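Local atomic coordinates of sugar ABC transporter substrate-binding protein (Treponema pallidum subsp. pallidum, PDB entry 5U2P), a protein that probably binds a small ligand, perhaps a sugar, in the periplasm as the substrate-binding component of an ABC transporter. Residues H77-L80 / A85-V88; T52-E57 / S326-A331. All blocks are in the same frame, centred on the assembly; numbering follows the deposited sequence.

Contact 1 (H77-L80 / A85-V88)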
ATOM      1  N   HIS A  77      15.937  -9.181 -15.814  1.00 32.64           N
ATOM      2  CA  HIS A  77      17.292  -8.662 -15.597  1.00 37.61           C
ATOM      3  C   HIS A  77      18.219  -9.104 -16.721  1.00 32.09           C
ATOM      4  O   HIS A  77      18.922  -8.287 -17.326  1.00 36.08           O
ATOM      5  CB  HIS A  77      17.864  -9.143 -14.261  1.00 39.41           C
ATOM      6  CG  HIS A  77      17.470  -8.308 -13.084  1.00 55.46           C
ATOM      7  ND1 HIS A  77      16.172  -8.226 -12.629  1.00 66.45           N
ATOM      8  CD2 HIS A  77      18.212  -7.543 -12.248  1.00 57.64           C
ATOM      9  CE1 HIS A  77      16.128  -7.439 -11.568  1.00 53.98           C
ATOM     10  NE2 HIS A  77      17.350  -7.008 -11.318  1.00 52.49           N
ATOM     11  N   ALA A  78      18.216 -10.405 -17.001  1.00 34.10           N
ATOM     12  CA  ALA A  78      19.078 -10.967 -18.044  1.00 55.21           C
ATOM     13  C   ALA A  78      18.808 -10.360 -19.419  1.00 46.58           C
ATOM     14  O   ALA A  78      19.740 -10.063 -20.165  1.00 38.93           O
ATOM     15  CB  ALA A  78      18.912 -12.475 -18.114  1.00 39.90           C
ATOM     16  N   ARG A  79      17.529 -10.194 -19.758  1.00 31.97           N
ATOM     17  CA  ARG A  79      17.149  -9.654 -21.065  1.00 31.71           C
ATOM     18  C   ARG A  79      17.466  -8.160 -21.190  1.00 27.33           C
ATOM     19  O   ARG A  79      17.777  -7.686 -22.275  1.00 33.07           O
ATOM     20  CB  ARG A  79      15.657  -9.880 -21.341  1.00 40.16           C
ATOM     21  CG  ARG A  79      15.216 -11.340 -21.269  1.00 53.06           C
ATOM     22  CD  ARG A  79      15.609 -12.102 -22.495  1.00 45.59           C
ATOM     23  NE  ARG A  79      14.901 -11.628 -23.678  1.00 48.83           N
ATOM     24  CZ  ARG A  79      13.699 -12.052 -24.053  1.00 56.55           C
ATOM     25  NH1 ARG A  79      13.139 -11.556 -25.154  1.00 52.45           N
ATOM     26  NH2 ARG A  79      13.061 -12.972 -23.330  1.00 51.66           N
ATOM     27  N   LEU A  80      17.389  -7.429 -20.084  1.00 32.68           N
ATOM     28  CA  LEU A  80      17.782  -6.023 -20.086  1.00 27.08           C
ATOM     29  C   LEU A  80      19.302  -5.928 -20.260  1.00 35.59           C
ATOM     30  O   LEU A  80      19.803  -5.103 -21.024  1.00 33.91           O
ATOM     31  CB  LEU A  80      17.338  -5.329 -18.794  1.00 24.55           C
ATOM     32  CG  LEU A  80      15.810  -5.067 -18.696  1.00 23.01           C
ATOM     33  CD1 LEU A  80      15.422  -4.577 -17.316  1.00 28.19           C
ATOM     34  CD2 LEU A  80      15.332  -4.081 -19.748  1.00 24.07           C
ATOM     35  N   ALA A  85      15.615  -7.461 -24.403  1.00 29.38           N
ATOM     36  CA  ALA A  85      14.318  -7.318 -23.733  1.00 25.71           C
ATOM     37  C   ALA A  85      13.271  -6.796 -24.700  1.00 23.88           C
ATOM     38  O   ALA A  85      13.600  -5.998 -25.588  1.00 30.31           O
ATOM     39  CB  ALA A  85      14.419  -6.379 -22.539  1.00 27.23           C
ATOM     40  N   PRO A  86      12.015  -7.235 -24.525  1.00 21.52           N
ATOM     41  CA  PRO A  86      10.901  -6.704 -25.330  1.00 22.68           C
ATOM     42  C   PRO A  86      10.678  -5.196 -25.170  1.00 28.53           C
ATOM     43  O   PRO A  86      11.237  -4.575 -24.272  1.00 27.32           O
ATOM     44  CB  PRO A  86       9.705  -7.502 -24.812  1.00 28.54           C
ATOM     45  CG  PRO A  86      10.301  -8.809 -24.482  1.00 26.82           C
ATOM     46  CD  PRO A  86      11.598  -8.449 -23.798  1.00 24.96           C
ATOM     47  N   ASP A  87       9.864  -4.617 -26.051  1.00 26.05           N
ATOM     48  CA  ASP A  87       9.660  -3.165 -26.071  1.00 27.01           C
ATOM     49  C   ASP A  87       8.955  -2.661 -24.800  1.00 24.05           C
ATOM     50  O   ASP A  87       9.239  -1.564 -24.309  1.00 22.90           O
ATOM     51  CB  ASP A  87       8.832  -2.743 -27.291  1.00 23.99           C
ATOM     52  CG  ASP A  87       9.382  -3.269 -28.611  1.00 35.43           C
ATOM     53  OD1 ASP A  87      10.604  -3.216 -28.844  1.00 30.04           O
ATOM     54  OD2 ASP A  87       8.560  -3.717 -29.441  1.00 31.84           O
ATOM     55  N   VAL A  88       7.998  -3.449 -24.320  1.00 21.85           N
ATOM     56  CA  VAL A  88       7.243  -3.157 -23.108  1.00 20.15           C
ATOM     57  C   VAL A  88       7.439  -4.308 -22.130  1.00 26.22           C
ATOM     58  O   VAL A  88       7.308  -5.466 -22.517  1.00 22.26           O
ATOM     59  CB  VAL A  88       5.751  -2.953 -23.407  1.00 25.75           C
ATOM     60  CG1 VAL A  88       4.941  -2.796 -22.116  1.00 24.96           C
ATOM     61  CG2 VAL A  88       5.593  -1.743 -24.303  1.00 22.83           C
TER
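Arg79 and Ala85 meet where helix 72-81 turns back toward strand 88-92, in the second half of a beta-alpha-beta crossover. The crossover starts from strand 61-67 and passes over strand 33-39, which lies between those two parallel strands in the five-stranded sheet of this solute-binding fold. The Arg79 side chain spans the turn. Its CB leaves the helix toward the loop and rests beside Ala85, 3.8 Å from Ala85 CA and 3.9 Å from Ala85 CB. CG lies next to the backbone N, and two successive bends, at chi2 (-77°) and chi3 (-66°), fold the chain over so that the guanidinium arrives at the following proline. There Pro86 CD sits over one face of the planar group, 3.7 Å from Arg79 NH1, with Pro86 CG at 4.0 Å from the same nitrogen. The two side chains cross at about a right angle, and the proline ring lies against that face of the guanidinium. The polar partners lie outside the two segments: NE bonds Thr84 OG1 in the turn and NH2 forms a salt bridge with Glu65 OE1 on strand 61-67, so that Arg79 links the two. Across the backbones, Ala85 N reaches Arg79 O at 3.0 Å, but the N-H...O angle of 127° makes this a weak bond. A second apolar touch comes from the next helix residue. Leu80, whose side chain also contacts Leu99 and Phe105, extends one methyl branch to the alanine, with Leu80 CD2 at 3.7 Å from Ala85 CB.

Contact 2 (T52-E57 / S326-A331)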
ATOM      1  N   THR A  52      -5.729  -7.159 -27.503  1.00 38.52           N
ATOM      2  CA  THR A  52      -6.522  -7.520 -28.671  1.00 40.24           C
ATOM      3  C   THR A  52      -7.163  -6.278 -29.275  1.00 39.10           C
ATOM      4  O   THR A  52      -7.180  -6.122 -30.498  1.00 37.93           O
ATOM      5  CB  THR A  52      -7.625  -8.555 -28.333  1.00 44.76           C
ATOM      6  OG1 THR A  52      -7.021  -9.751 -27.834  1.00 39.64           O
ATOM      7  CG2 THR A  52      -8.443  -8.904 -29.574  1.00 45.96           C
ATOM      8  N   LYS A  53      -7.700  -5.407 -28.419  1.00 40.60           N
ATOM      9  CA  LYS A  53      -8.262  -4.126 -28.852  1.00 40.72           C
ATOM     10  C   LYS A  53      -7.216  -3.262 -29.511  1.00 46.86           C
ATOM     11  O   LYS A  53      -7.486  -2.554 -30.477  1.00 35.35           O
ATOM     12  CB  LYS A  53      -8.853  -3.353 -27.671  1.00 46.36           C
ATOM     13  CG  LYS A  53     -10.252  -3.757 -27.266  1.00 62.34           C
ATOM     14  CD  LYS A  53     -10.754  -2.910 -26.100  1.00 73.87           C
ATOM     15  CE  LYS A  53     -10.995  -1.464 -26.508  1.00 68.60           C
ATOM     16  NZ  LYS A  53     -11.535  -0.652 -25.384  1.00 72.08           N
ATOM     17  N   LEU A  54      -6.018  -3.272 -28.951  1.00 31.93           N
ATOM     18  CA  LEU A  54      -4.969  -2.463 -29.488  1.00 27.83           C
ATOM     19  C   LEU A  54      -4.663  -2.848 -30.928  1.00 39.43           C
ATOM     20  O   LEU A  54      -4.471  -1.985 -31.787  1.00 33.05           O
ATOM     21  CB  LEU A  54      -3.718  -2.610 -28.610  1.00 36.47           C
ATOM     22  CG  LEU A  54      -2.740  -1.462 -28.507  1.00 43.67           C
ATOM     23  CD1 LEU A  54      -3.413  -0.195 -27.995  1.00 29.88           C
ATOM     24  CD2 LEU A  54      -1.618  -1.910 -27.588  1.00 29.87           C
ATOM     25  N   GLU A  55      -4.600  -4.147 -31.187  1.00 32.86           N
ATOM     26  CA  GLU A  55      -4.293  -4.636 -32.525  1.00 42.63           C
ATOM     27  C   GLU A  55      -5.446  -4.353 -33.468  1.00 40.01           C
ATOM     28  O   GLU A  55      -5.239  -3.973 -34.613  1.00 45.47           O
ATOM     29  CB  GLU A  55      -3.987  -6.131 -32.507  1.00 38.36           C
ATOM     30  CG  GLU A  55      -3.641  -6.679 -33.885  1.00 43.75           C
ATOM     31  CD  GLU A  55      -3.068  -8.081 -33.841  1.00 62.55           C
ATOM     32  OE1 GLU A  55      -2.749  -8.563 -32.735  1.00 63.78           O
ATOM     33  OE2 GLU A  55      -2.932  -8.701 -34.917  1.00 74.80           O
ATOM     34  N   LEU A  56      -6.661  -4.509 -32.962  1.00 42.47           N
ATOM     35  CA  LEU A  56      -7.853  -4.376 -33.780  1.00 49.39           C
ATOM     36  C   LEU A  56      -8.110  -2.916 -34.149  1.00 54.21           C
ATOM     37  O   LEU A  56      -8.419  -2.611 -35.298  1.00 46.52           O
ATOM     38  CB  LEU A  56      -9.055  -4.963 -33.041  1.00 48.19           C
ATOM     39  CG  LEU A  56     -10.328  -5.222 -33.846  1.00 71.27           C
ATOM     40  CD1 LEU A  56     -10.071  -6.208 -34.975  1.00 60.41           C
ATOM     41  CD2 LEU A  56     -11.438  -5.731 -32.933  1.00 65.12           C
ATOM     42  N   GLU A  57      -7.947  -2.016 -33.182  1.00 39.49           N
ATOM     43  CA  GLU A  57      -8.310  -0.609 -33.363  1.00 35.51           C
ATOM     44  C   GLU A  57      -7.140   0.303 -33.706  1.00 51.01           C
ATOM     45  O   GLU A  57      -7.329   1.324 -34.364  1.00 45.92           O
ATOM     46  CB  GLU A  57      -9.006  -0.084 -32.105  1.00 38.24           C
ATOM     47  CG  GLU A  57     -10.268  -0.883 -31.715  1.00 42.72           C
ATOM     48  CD  GLU A  57     -10.994  -0.322 -30.492  1.00 55.39           C
ATOM     49  OE1 GLU A  57     -10.738   0.837 -30.113  1.00 51.91           O
ATOM     50  OE2 GLU A  57     -11.825  -1.048 -29.906  1.00 68.52           O
ATOM     51  N   SER A 326      -0.260   5.337 -24.025  1.00 20.95           N
ATOM     52  CA  SER A 326      -1.225   6.429 -24.026  1.00 18.43           C
ATOM     53  C   SER A 326      -2.643   5.928 -24.322  1.00 20.44           C
ATOM     54  O   SER A 326      -3.605   6.345 -23.655  1.00 24.39           O
ATOM     55  CB  SER A 326      -0.801   7.499 -25.036  1.00 24.41           C
ATOM     56  OG  SER A 326      -1.796   8.492 -25.159  1.00 36.94           O
ATOM     57  N   VAL A 327      -2.786   5.037 -25.302  1.00 18.81           N
ATOM     58  CA  VAL A 327      -4.094   4.429 -25.576  1.00 22.49           C
ATOM     59  C   VAL A 327      -4.554   3.582 -24.374  1.00 20.23           C
ATOM     60  O   VAL A 327      -5.716   3.651 -23.950  1.00 22.62           O
ATOM     61  CB  VAL A 327      -4.083   3.547 -26.854  1.00 26.69           C
ATOM     62  CG1 VAL A 327      -5.427   2.823 -27.041  1.00 27.76           C
ATOM     63  CG2 VAL A 327      -3.798   4.384 -28.086  1.00 27.01           C
ATOM     64  N   LEU A 328      -3.652   2.789 -23.821  1.00 20.50           N
ATOM     65  CA  LEU A 328      -4.001   1.953 -22.668  1.00 18.18           C
ATOM     66  C   LEU A 328      -4.450   2.800 -21.477  1.00 23.48           C
ATOM     67  O   LEU A 328      -5.294   2.384 -20.693  1.00 21.97           O
ATOM     68  CB  LEU A 328      -2.820   1.070 -22.265  1.00 21.99           C
ATOM     69  CG  LEU A 328      -2.357  -0.006 -23.255  1.00 34.47           C
ATOM     70  CD1 LEU A 328      -1.295  -0.921 -22.644  1.00 30.36           C
ATOM     71  CD2 LEU A 328      -3.499  -0.801 -23.724  1.00 41.19           C
ATOM     72  N   ALA A 329      -3.900   4.001 -21.360  1.00 20.71           N
ATOM     73  CA  ALA A 329      -4.230   4.887 -20.251  1.00 20.08           C
ATOM     74  C   ALA A 329      -5.602   5.557 -20.409  1.00 24.80           C
ATOM     75  O   ALA A 329      -6.142   6.097 -19.437  1.00 28.25           O
ATOM     76  CB  ALA A 329      -3.142   5.955 -20.115  1.00 20.24           C
ATOM     77  N   SER A 330      -6.138   5.524 -21.616  1.00 21.84           N
ATOM     78  CA  SER A 330      -7.389   6.223 -21.957  1.00 27.51           C
ATOM     79  C   SER A 330      -8.550   5.639 -21.166  1.00 33.73           C
ATOM     80  O   SER A 330      -8.523   4.469 -20.791  1.00 25.05           O
ATOM     81  CB  SER A 330      -7.674   6.147 -23.465  1.00 26.37           C
ATOM     82  OG  SER A 330      -8.156   4.879 -23.885  1.00 23.65           O
ATOM     83  N   ALA A 331      -9.568   6.452 -20.908  1.00 29.06           N
ATOM     84  CA  ALA A 331     -10.684   6.022 -20.065  1.00 36.34           C
ATOM     85  C   ALA A 331     -11.389   4.798 -20.657  1.00 31.27           C
ATOM     86  O   ALA A 331     -11.817   3.901 -19.924  1.00 28.60           O
ATOM     87  CB  ALA A 331     -11.666   7.164 -19.879  1.00 36.83           C
TER
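Val327 O is gripped by two donors from one residue, the hydroxyl and the backbone NH of Ser330, in the short link between helices 318-329 and 331-337. This link belongs to the part of the solute-binding fold built on the five-stranded sheet that includes strands 33-39 and 61-67. Ser330 OG donates at 2.7 Å to Val327 O, lying in the carbonyl plane with a C=O...O angle of 151°, while Ser330 N reaches Val327 O at 3.0 Å. Because Ser330 also occupies the N-cap position of helix 331-337, this double grip fixes the junction at which the chain leaves one helix and enters the next. Val327 thus carries a polar anchor on its backbone and an apolar contact on its side chain, which faces helix 45-58. The contact is a helix-to-helix packing that joins elements 269 residues apart in sequence. It is modest: the nearest CA atoms, Leu54 and Val327, are 8.0 Å apart, and 109 Å² is buried in all. Leu54 does the reaching for its helix. With its CG roughly opposite the backbone N (chi1 -151°), it directs one methyl, CD1, across the gap to Val327. That methyl comes to 3.8 Å from Val327 CG1 and 4.0 Å from Val327 CB, the two side chains meeting at an oblique angle. Val327 presents CG1 because this branch is the one trans to its own N (chi1 175°). Tyr333 of helix 331-337 flanks the contact, touching Val327 and Leu328 and taking a cation-pi interaction from Lys53. The same Leu54 methyl also meets the neighbouring leucine more loosely, Leu54 CD1 lying 4.3 Å from Leu328 CD2.

How the contacts relate
Both contacts are largely buried and lie on the same side of the chain's centre, yet they share no helix. Contact 1 is local, closing the return from helix 72-81 to strand 88-92; in sequence it is nested within the long span of chain whose ends contact 2 brings together. Their centres are 22 Å apart and their nearest atoms about 7 Å, with Val88 of strand 88-92 lying between Arg79 and Leu54. The chemistry follows the setting: the turn combines a charged group over a proline and a weak backbone bond, whereas the two helices meet through aliphatic carbons, mainly methyls, and the hydrogen bonds of Ser330 to Val327 O lie beside the interface without crossing it.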